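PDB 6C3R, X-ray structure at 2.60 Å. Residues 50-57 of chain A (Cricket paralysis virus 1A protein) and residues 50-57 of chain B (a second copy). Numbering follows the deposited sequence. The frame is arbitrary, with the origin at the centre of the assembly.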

# COMPACT_ATOMS: atom_id res chain seq x y z
N ASP A 50 -5.35 3.39 -12.54
CA ASP A 50 -4.38 2.86 -11.58
C ASP A 50 -5.15 2.25 -10.41
O ASP A 50 -5.59 2.94 -9.49
CB ASP A 50 -3.37 3.90 -11.07
CG ASP A 50 -2.13 3.26 -10.40
OD1 ASP A 50 -2.02 2.00 -10.31
OD2 ASP A 50 -1.25 4.03 -9.96
N CYS A 51 -5.31 0.93 -10.50
CA CYS A 51 -5.97 0.17 -9.47
C CYS A 51 -4.97 -0.24 -8.38
O CYS A 51 -5.37 -0.47 -7.23
CB CYS A 51 -6.66 -1.04 -10.12
SG CYS A 51 -5.59 -2.33 -10.79
N GLY A 52 -3.68 -0.29 -8.72
CA GLY A 52 -2.64 -0.71 -7.78
C GLY A 52 -1.82 -1.91 -8.20
O GLY A 52 -0.99 -2.37 -7.42
N CYS A 53 -2.06 -2.44 -9.40
CA CYS A 53 -1.25 -3.52 -9.94
C CYS A 53 0.19 -3.09 -10.17
O CYS A 53 1.09 -3.91 -10.02
CB CYS A 53 -1.82 -4.06 -11.25
SG CYS A 53 -3.39 -4.96 -11.11
N ASP A 54 0.39 -1.83 -10.55
CA ASP A 54 1.71 -1.27 -10.76
C ASP A 54 2.54 -1.36 -9.49
O ASP A 54 3.69 -1.80 -9.53
CB ASP A 54 1.64 0.20 -11.15
CG ASP A 54 1.02 0.43 -12.54
OD1 ASP A 54 1.02 -0.46 -13.42
OD2 ASP A 54 0.53 1.56 -12.74
N ARG A 55 1.96 -0.93 -8.39
CA ARG A 55 2.59 -1.01 -7.06
C ARG A 55 3.08 -2.44 -6.82
O ARG A 55 4.22 -2.65 -6.47
CB ARG A 55 1.58 -0.56 -5.99
CG ARG A 55 2.11 0.25 -4.81
CD ARG A 55 2.50 -0.61 -3.63
NE ARG A 55 1.51 -1.65 -3.32
CZ ARG A 55 1.75 -2.78 -2.65
NH1 ARG A 55 2.96 -3.06 -2.14
NH2 ARG A 55 0.74 -3.65 -2.47
N ILE A 56 2.21 -3.42 -7.07
CA ILE A 56 2.54 -4.86 -7.01
C ILE A 56 3.73 -5.18 -7.92
O ILE A 56 4.70 -5.77 -7.48
CB ILE A 56 1.33 -5.77 -7.43
CG1 ILE A 56 0.06 -5.52 -6.62
CG2 ILE A 56 1.68 -7.23 -7.35
CD1 ILE A 56 0.27 -5.47 -5.13
N LYS A 57 3.63 -4.81 -9.18
CA LYS A 57 4.64 -5.19 -10.18
C LYS A 57 6.02 -4.61 -9.88
O LYS A 57 7.03 -5.31 -9.96
CB LYS A 57 4.17 -4.80 -11.57
CG LYS A 57 3.02 -5.66 -12.07
CD LYS A 57 3.53 -7.02 -12.55
CE LYS A 57 2.57 -8.16 -12.20
NZ LYS A 57 3.24 -9.48 -12.39
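Chain B, residues 50-57: DCGCDRIK

The second copy of the stretch lies on the first about an approximate twofold relation, so that the loop of each chain faces the first helical turn of the other. Gly52(A) CA is 6.7 Å from Ile56(B) CA, and the reciprocal pair, Ile56(A) CA and Gly52(B) CA, is 6.4 Å apart. Chain B has the same backbone plan as chain A: an extended Asp50, a bend through Cys51, a glycine at positive phi (102° in chain B, 121° in chain A), and then helical angles that continue through Lys57 and beyond the stretch. In chain A the helix is tied down by the bond from Lys57(A) N to Cys53(A) O, 2.8 Å; the equivalent bond in chain B, from Lys57(B) N to Cys53(B) O, measures 3.0 Å.

The contact is centred on the two isoleucines, which together account for about half of the 291 Å² buried between the stretches. Both point toward the partner and both adopt m at chi1, but they part at chi2. In Ile56(A) chi2 is m (-48°), and its CD1 lies 3.6 Å from Cys51(B) O and 3.7 Å from Gly52(B) O. In Ile56(B) chi2 is t (164°), which carries CD1 to 3.8 Å from Gly52(A) C and 4.0 Å from Cys53(A) N, while its CG1 is 4.0 Å from Cys51(A) O. The side chains also meet each other, Ile56(A) CG1 to Ile56(B) CD1 at 4.2 Å. The symmetry is thus kept by the backbone and relaxed in the side chains of Ile56 and Arg55.

At Gly52(B) the absence of a side chain makes room for Ile56(A). A CB on Gly52(B) would point toward chain A and stand 2.5 Å from Ile56(A) CD1, a clash; on Gly52(A) it would come to 3.5 Å from Ile56(B) CG1, which is merely tight. In both chains the backbone angles alone already call for glycine, since a CB would be jammed against the carbonyl oxygen of the preceding residue. The aspartate two residues earlier helps to hold the bend: with chi1 at t, Asp50(B) OD1 accepts a hydrogen bond from Gly52(B) N at 3.3 Å, and the corresponding bond from Gly52(A) N to Asp50(A) OD1, 3.2 Å, is weak because its angle is only 126°.

Arg55(A) also points toward chain B. Its chi1 and chi2 lie between wells, and NH2 reaches 4.5 Å from Gly52(B) CA, an oblique approach without a hydrogen bond; NH1 is satisfied elsewhere in the structure. Arg55(B) is more extended, with chi1 and chi2 both t, and its closest approach to the chain A stretch is NE to Arg55(A) NH2, 4.6 Å, with no hydrogen bond between them. Cys51 takes p at chi1 in both copies, with its sulfur bonded covalently elsewhere in the structure; its closest atom to the partner's isoleucine is its carbonyl oxygen. No hydrogen bond crosses between the stretches: the contact rests on apolar side chains fitted against backbone.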

# COMPACT_ATOMS: atom_id res chain seq x y z
N ASP B 50 0.74 -14.15 0.17
CA ASP B 50 0.01 -12.91 -0.09
C ASP B 50 0.90 -11.97 -0.91
O ASP B 50 1.85 -11.39 -0.40
CB ASP B 50 -0.41 -12.25 1.23
CG ASP B 50 -1.01 -10.86 1.02
OD1 ASP B 50 -1.79 -10.64 0.06
OD2 ASP B 50 -0.69 -9.99 1.84
N CYS B 51 0.54 -11.83 -2.19
CA CYS B 51 1.23 -10.97 -3.15
C CYS B 51 0.70 -9.53 -3.23
O CYS B 51 1.19 -8.75 -4.03
CB CYS B 51 1.17 -11.62 -4.53
SG CYS B 51 -0.45 -11.59 -5.33
N GLY B 52 -0.31 -9.18 -2.44
CA GLY B 52 -0.87 -7.82 -2.46
C GLY B 52 -2.19 -7.66 -3.20
O GLY B 52 -2.73 -6.55 -3.24
N CYS B 53 -2.70 -8.74 -3.80
CA CYS B 53 -4.03 -8.71 -4.42
C CYS B 53 -5.16 -8.47 -3.41
O CYS B 53 -6.12 -7.76 -3.73
CB CYS B 53 -4.29 -10.00 -5.19
SG CYS B 53 -3.38 -10.08 -6.74
N ASP B 54 -5.04 -9.06 -2.22
CA ASP B 54 -6.03 -8.91 -1.15
C ASP B 54 -6.34 -7.47 -0.84
O ASP B 54 -7.50 -7.12 -0.64
CB ASP B 54 -5.53 -9.59 0.13
CG ASP B 54 -5.44 -11.11 0.01
OD1 ASP B 54 -5.88 -11.66 -1.04
OD2 ASP B 54 -4.93 -11.76 0.96
N ARG B 55 -5.31 -6.63 -0.78
CA ARG B 55 -5.52 -5.21 -0.50
C ARG B 55 -6.33 -4.52 -1.61
O ARG B 55 -7.11 -3.64 -1.32
CB ARG B 55 -4.18 -4.50 -0.26
CG ARG B 55 -4.33 -2.99 -0.01
CD ARG B 55 -3.02 -2.24 -0.06
NE ARG B 55 -2.13 -2.67 1.01
CZ ARG B 55 -2.27 -2.38 2.31
NH1 ARG B 55 -3.26 -1.61 2.77
NH2 ARG B 55 -1.38 -2.83 3.16
N ILE B 56 -6.13 -4.90 -2.87
CA ILE B 56 -6.86 -4.28 -3.99
C ILE B 56 -8.32 -4.69 -4.01
O ILE B 56 -9.21 -3.86 -4.18
CB ILE B 56 -6.23 -4.66 -5.36
CG1 ILE B 56 -4.84 -4.03 -5.51
CG2 ILE B 56 -7.12 -4.20 -6.51
CD1 ILE B 56 -4.01 -4.64 -6.63
N LYS B 57 -8.56 -5.99 -3.87
CA LYS B 57 -9.91 -6.53 -3.78
C LYS B 57 -10.70 -5.88 -2.66
O LYS B 57 -11.86 -5.51 -2.84
CB LYS B 57 -9.87 -8.06 -3.62
CG LYS B 57 -9.30 -8.84 -4.81
CD LYS B 57 -9.97 -8.51 -6.14
CE LYS B 57 -9.54 -9.47 -7.24
NZ LYS B 57 -10.31 -9.28 -8.52